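Local atomic coordinates of deoxyhypusine hydroxylase (Homo sapiens, PDB entry 4D50), a protein that hydroxylates the deoxyhypusine residue of translation initiation factor eIF5A at a diiron centre, completing the two-step formation of hypusine. Residues Ala44-Ile48 with Met70-Ala75; Gly16-Val20 with Trp47-Ala51; Leu79-Leu83 with Ala96-Leu100. The contacts are given in a common frame with arbitrary orientation. Residue numbers count along the deposited sequence, not the author numbering.

Contact 1 (Ala44-Ile48 with Met70-Ala75); sequences AIAWI and MQDARA. With GAI (guanidine), chain I.
Ile45 lays its side chain across the hollow between Met70, Asp72 and Ala75, where the helix carrying it meets the turn joining the two helices of the next HEAT-like repeat. Helix 42-50, which probably pairs with helix 26-39 as a HEAT-like hairpin, packs on the bend of repeat 59-85, as in a HEAT solenoid. Residues 44-48 are regular helix. In the partner, Gln71 takes positive phi (58°/29°) after helix 57-70, Asp72 is extended (-103°/113°), and 73-75 form a 3-10 turn with Ala75 N 2.9 Å from Asp72 O. The backbones are closest at Ile45 and Ala75, CA atoms 6.5 Å apart. With chi1 m and chi2 t, Ile45 brings CD1 to 3.5 Å from Asp72 CG, CG1 to 3.9 Å from Met70 CE and CG2 to 4.3 Å from Ala75 CB. Met70 (m, t, p) reaches across to the helix, its SD 3.8 Å from Ile48 CD1. The partnership is apolar; the polar part is local, an Asx turn in which Asp72 OD1 accepts from Arg74 N at 3.0 Å. Ile45, Asp72 and Arg74 also line a guanidine pocket completed by Gly41 and Pro42, where Ile45 CD1 lies 3.4 Å from guanidine N2.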
# COMPACT_ATOMS: atom_id res chain seq x y z
N ALA A 44 12.85 15.73 -2.00
CA ALA A 44 11.52 15.03 -1.90
C ALA A 44 11.52 14.05 -0.76
O ALA A 44 10.61 14.01 0.07
CB ALA A 44 11.20 14.36 -3.18
N ILE A 45 12.56 13.25 -0.65
CA ILE A 45 12.67 12.32 0.46
C ILE A 45 12.64 13.02 1.84
O ILE A 45 11.98 12.58 2.80
CB ILE A 45 13.91 11.42 0.26
CG1 ILE A 45 13.62 10.51 -0.95
CG2 ILE A 45 14.21 10.58 1.46
CD1 ILE A 45 14.74 9.62 -1.43
N ALA A 46 13.33 14.16 1.95
CA ALA A 46 13.35 14.91 3.21
C ALA A 46 12.02 15.48 3.63
O ALA A 46 11.68 15.40 4.80
CB ALA A 46 14.40 16.02 3.15
N TRP A 47 11.27 16.03 2.71
CA TRP A 47 9.98 16.59 2.99
C TRP A 47 8.98 15.45 3.38
O TRP A 47 8.18 15.62 4.25
CB TRP A 47 9.45 17.34 1.79
CG TRP A 47 10.06 18.69 1.50
CD1 TRP A 47 10.81 19.03 0.40
CD2 TRP A 47 9.90 19.88 2.27
NE1 TRP A 47 11.14 20.37 0.45
CE2 TRP A 47 10.64 20.91 1.61
CE3 TRP A 47 9.27 20.17 3.48
CZ2 TRP A 47 10.71 22.21 2.10
CZ3 TRP A 47 9.33 21.49 3.98
CH2 TRP A 47 10.07 22.48 3.30
N ILE A 48 9.08 14.31 2.72
CA ILE A 48 8.16 13.16 3.00
C ILE A 48 8.48 12.67 4.42
O ILE A 48 7.61 12.30 5.19
CB ILE A 48 8.34 12.03 1.98
CG1 ILE A 48 7.83 12.45 0.57
CG2 ILE A 48 7.63 10.74 2.37
CD1 ILE A 48 8.11 11.45 -0.50
N MET A 70 9.57 4.54 -4.35
CA MET A 70 10.63 5.40 -4.87
C MET A 70 11.94 4.64 -5.10
O MET A 70 12.76 5.03 -5.92
CB MET A 70 10.80 6.58 -4.01
CG MET A 70 9.61 7.55 -4.08
SD MET A 70 9.58 8.75 -2.75
CE MET A 70 10.65 9.97 -3.43
N GLN A 71 12.11 3.56 -4.36
CA GLN A 71 13.26 2.65 -4.48
C GLN A 71 14.62 3.33 -4.27
O GLN A 71 15.63 2.90 -4.85
CB GLN A 71 13.20 1.87 -5.75
CG GLN A 71 12.03 0.85 -5.71
CD GLN A 71 12.17 -0.20 -6.78
OE1 GLN A 71 12.06 0.10 -7.95
NE2 GLN A 71 12.35 -1.42 -6.37
N ASP A 72 14.62 4.40 -3.47
CA ASP A 72 15.79 5.20 -3.24
C ASP A 72 16.36 4.86 -1.88
O ASP A 72 15.79 5.08 -0.80
CB ASP A 72 15.46 6.66 -3.41
CG ASP A 72 16.70 7.54 -3.50
OD1 ASP A 72 17.70 7.22 -2.83
OD2 ASP A 72 16.63 8.55 -4.25
N ALA A 73 17.54 4.26 -1.92
CA ALA A 73 18.22 3.80 -0.67
C ALA A 73 18.42 4.93 0.34
O ALA A 73 18.62 4.68 1.50
CB ALA A 73 19.58 3.09 -1.04
N ARG A 74 18.36 6.16 -0.11
CA ARG A 74 18.45 7.33 0.81
C ARG A 74 17.35 7.36 1.88
O ARG A 74 17.49 8.01 2.87
CB ARG A 74 18.52 8.66 0.09
CG ARG A 74 19.84 8.87 -0.68
CD ARG A 74 20.21 10.35 -0.90
NE ARG A 74 21.16 10.78 0.11
CZ ARG A 74 22.46 10.48 0.07
NH1 ARG A 74 22.95 9.78 -0.96
NH2 ARG A 74 23.26 10.86 1.07
N ALA A 75 16.23 6.65 1.63
CA ALA A 75 15.10 6.63 2.52
C ALA A 75 15.30 5.64 3.62
O ALA A 75 14.44 5.55 4.54
CB ALA A 75 13.81 6.32 1.77
C GAI I . 18.45 10.62 -3.55
N1 GAI I . 19.44 9.95 -3.23
N2 GAI I . 17.61 11.03 -2.61
N3 GAI I . 18.22 10.89 -4.85

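Contact 2 (Gly16-Val20 with Trp47-Ala51)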
# COMPACT_ATOMS: atom_id res chain seq x y z
N GLY A 16 6.40 20.23 -0.93
CA GLY A 16 6.81 19.85 0.40
C GLY A 16 6.17 20.65 1.52
O GLY A 16 5.71 20.07 2.53
N GLN A 17 6.17 21.97 1.39
CA GLN A 17 5.51 22.79 2.42
C GLN A 17 4.06 22.42 2.54
O GLN A 17 3.53 22.45 3.65
CB GLN A 17 5.73 24.30 2.18
CG GLN A 17 7.04 24.74 2.81
CD GLN A 17 7.73 25.90 2.11
OE1 GLN A 17 7.32 26.36 1.05
NE2 GLN A 17 8.80 26.39 2.73
N THR A 18 3.41 22.09 1.43
CA THR A 18 1.96 21.73 1.42
C THR A 18 1.76 20.41 2.19
O THR A 18 1.01 20.37 3.10
CB THR A 18 1.44 21.59 0.05
OG1 THR A 18 1.55 22.84 -0.63
CG2 THR A 18 0.01 21.15 0.02
N LEU A 19 2.54 19.39 1.85
CA LEU A 19 2.58 18.17 2.59
C LEU A 19 2.71 18.25 4.12
O LEU A 19 2.03 17.55 4.82
CB LEU A 19 3.69 17.25 2.04
CG LEU A 19 3.74 15.88 2.72
CD1 LEU A 19 2.46 15.08 2.62
CD2 LEU A 19 4.94 15.13 2.08
N VAL A 20 3.64 19.07 4.63
CA VAL A 20 3.97 19.05 6.06
C VAL A 20 3.05 19.99 6.88
O VAL A 20 3.08 19.95 8.11
CB VAL A 20 5.43 19.37 6.39
CG1 VAL A 20 6.39 18.39 5.68
CG2 VAL A 20 5.78 20.83 6.07
N TRP A 47 11.27 16.03 2.71
CA TRP A 47 9.98 16.59 2.99
C TRP A 47 8.98 15.45 3.38
O TRP A 47 8.18 15.62 4.25
CB TRP A 47 9.45 17.34 1.79
CG TRP A 47 10.06 18.69 1.50
CD1 TRP A 47 10.81 19.03 0.40
CD2 TRP A 47 9.90 19.88 2.27
NE1 TRP A 47 11.14 20.37 0.45
CE2 TRP A 47 10.64 20.91 1.61
CE3 TRP A 47 9.27 20.17 3.48
CZ2 TRP A 47 10.71 22.21 2.10
CZ3 TRP A 47 9.33 21.49 3.98
CH2 TRP A 47 10.07 22.48 3.30
N ILE A 48 9.08 14.31 2.72
CA ILE A 48 8.16 13.16 3.00
C ILE A 48 8.48 12.67 4.42
O ILE A 48 7.61 12.30 5.19
CB ILE A 48 8.34 12.03 1.98
CG1 ILE A 48 7.83 12.45 0.57
CG2 ILE A 48 7.63 10.74 2.37
CD1 ILE A 48 8.11 11.45 -0.50
N SER A 49 9.79 12.67 4.73
CA SER A 49 10.31 12.16 5.97
C SER A 49 9.91 13.05 7.12
O SER A 49 9.56 12.54 8.19
CB SER A 49 11.86 12.09 5.89
OG SER A 49 12.27 11.02 5.01
N GLN A 50 9.89 14.35 6.84
CA GLN A 50 9.44 15.33 7.82
C GLN A 50 7.98 15.12 8.23
O GLN A 50 7.63 15.32 9.38
CB GLN A 50 9.71 16.76 7.32
CG GLN A 50 9.47 17.90 8.33
CD GLN A 50 9.74 19.29 7.72
OE1 GLN A 50 10.64 19.44 6.94
NE2 GLN A 50 8.86 20.25 7.99
N ALA A 51 7.14 14.68 7.31
CA ALA A 51 5.71 14.42 7.64
C ALA A 51 5.42 13.26 8.57
O ALA A 51 4.25 13.12 9.01
CB ALA A 51 4.91 14.30 6.35
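Residues 16-20 and 47-50 are helical, and the two segments run roughly parallel, N to C: the CA atoms of Gly16 and Trp47 are 5.2 Å apart, as are those of Val20 and Ala51, so the register advances by four residues on each side. This is the same-sense stacking of neighbouring helices expected of a HEAT-type solenoid, here between helix 3-20 at the N-terminal end and helix 42-50, with helix 26-39 lying between them in the sequence and packing against both. Each close pair has one small member, Gly16 against Trp47 and Ala51 against Val20. Gly16 CA sits over the face of the Trp47 indole in a CH-pi contact, 3.8 Å from the centroid of the five-membered ring and 22° off its normal; an ideal CB there would fall 2.4 Å from Trp47 CD2. The backbone N of Gln17 also lies over that face, and its CG meets the rim of the ring, 3.8 Å from Trp47 CH2, while the indole NE1 is hydrogen-bonded to Asp13. One turn further on, Val20 stands at the ring's edge, CG1 4.0 Å from Trp47 CE3 and 3.6 Å from Trp47 O. Leu19 turns to the buried side, toward Ile48 and Ala51: its CD2 is 4.2 Å from Ile48 CG1 and its CG 4.1 Å from Ala51 CB. At the exposed margin, Val20 CG2 rests 3.7 Å from Gln50 NE2.

Contact 3 (Leu79-Leu83 with Ala96-Leu100); sequences LVDVL and AGEAL
Ala96 sets its methyl into a shallow hollow formed by Leu79, Val82 and Leu83 on the facing helix. Both segments are regular helix; their axes approach to 8.8 Å and cross at -143°, a splayed antiparallel arrangement, with the CA atoms of Leu79 and Ala96 closest at 5.2 Å. Within the hollow, Ala96 CB is 3.6 Å from Leu79 O, 3.6 Å from Val82 CG1 and 3.8 Å from Leu83 N. The helices belong to successive HEAT-like repeats, 79-83 to the second helix of one and 96-100 to the first helix of the next, which also carries the iron ligands His94 and Glu95 just before this segment. Leu79 (m, t) reaches across beside Ala96, placing CD1 3.8 Å from Ala99 CB and CD2 4.1 Å from Ala96 CB. In the other direction, Leu100 (m, t) fills the space bounded by Leu79, Val80 and Leu83: its CD2 is 3.7 Å from Leu79 CB, and its CD1 is 4.0 Å from Val80 CG2 and 3.9 Å from Leu83 CD2. Leu83 (t, p) lies loosely beside Gly97, with CD1 4.3 Å from Gly97 N.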
# COMPACT_ATOMS: atom_id res chain seq x y z
N LEU A 79 13.09 5.01 7.25
CA LEU A 79 12.13 3.84 7.26
C LEU A 79 12.49 2.87 8.41
O LEU A 79 11.62 2.28 9.05
CB LEU A 79 12.11 3.10 5.96
CG LEU A 79 11.45 3.87 4.82
CD1 LEU A 79 11.73 3.30 3.45
CD2 LEU A 79 9.95 3.90 5.07
N VAL A 80 13.78 2.75 8.70
CA VAL A 80 14.20 1.97 9.86
C VAL A 80 13.64 2.58 11.15
O VAL A 80 13.15 1.87 12.06
CB VAL A 80 15.76 1.76 9.83
CG1 VAL A 80 16.22 1.12 11.12
CG2 VAL A 80 16.15 0.85 8.67
N ASP A 81 13.81 3.89 11.31
CA ASP A 81 13.36 4.63 12.48
C ASP A 81 11.86 4.41 12.64
O ASP A 81 11.42 4.12 13.72
CB ASP A 81 13.60 6.15 12.39
CG ASP A 81 15.05 6.56 12.52
OD1 ASP A 81 15.87 5.73 12.91
OD2 ASP A 81 15.36 7.76 12.26
N VAL A 82 11.09 4.48 11.56
CA VAL A 82 9.63 4.18 11.66
C VAL A 82 9.32 2.73 12.04
O VAL A 82 8.49 2.46 12.86
CB VAL A 82 8.91 4.59 10.37
CG1 VAL A 82 7.45 4.14 10.44
CG2 VAL A 82 9.04 6.08 10.16
N LEU A 83 9.98 1.78 11.40
CA LEU A 83 9.81 0.40 11.71
C LEU A 83 10.09 0.13 13.18
O LEU A 83 9.35 -0.60 13.81
CB LEU A 83 10.75 -0.49 10.94
CG LEU A 83 10.71 -1.97 11.18
CD1 LEU A 83 9.30 -2.52 11.06
CD2 LEU A 83 11.70 -2.71 10.27
N ALA A 96 6.33 0.64 6.68
CA ALA A 96 7.80 0.98 6.67
C ALA A 96 8.58 -0.36 6.42
O ALA A 96 9.56 -0.31 5.65
CB ALA A 96 8.27 1.63 7.99
N GLY A 97 8.23 -1.49 7.06
CA GLY A 97 8.90 -2.73 6.76
C GLY A 97 8.76 -3.18 5.33
O GLY A 97 9.72 -3.59 4.68
N GLU A 98 7.54 -3.16 4.84
CA GLU A 98 7.33 -3.42 3.40
C GLU A 98 8.16 -2.52 2.47
O GLU A 98 8.70 -2.98 1.49
CB GLU A 98 5.83 -3.30 2.99
CG GLU A 98 5.60 -3.64 1.52
CD GLU A 98 4.15 -3.65 1.10
OE1 GLU A 98 3.29 -4.09 1.89
OE2 GLU A 98 3.92 -3.32 -0.09
N ALA A 99 8.27 -1.21 2.82
CA ALA A 99 8.99 -0.28 2.04
C ALA A 99 10.45 -0.64 1.99
O ALA A 99 11.05 -0.45 0.98
CB ALA A 99 8.76 1.14 2.54
N LEU A 100 11.03 -1.10 3.12
CA LEU A 100 12.39 -1.58 3.15
C LEU A 100 12.59 -2.74 2.15
O LEU A 100 13.55 -2.69 1.41
CB LEU A 100 12.83 -1.94 4.61
CG LEU A 100 13.01 -0.70 5.51
CD1 LEU A 100 13.12 -1.11 6.98
CD2 LEU A 100 14.24 0.17 5.08

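From the N terminus, contact 2 opens on helix 3-20 and closes on helix 42-50, looping out helix 26-39. Contact 1 begins on the stretch where contact 2 closes, sharing Trp47 and Ile48, so the loops follow one another end to end and neither nests in the other. Contact 1 closes at the bend after helix 57-70, bringing its repeat against helix 42-50. Contact 3 follows in series, starting on helix 76-84 and closing a short loop on helix 90-103. Successive layers are thus tied from the N-terminal helix toward the iron-bearing helix 90-103: contact 1 lies about 11 Å from contact 2 and 12 Å from contact 3, centre to centre.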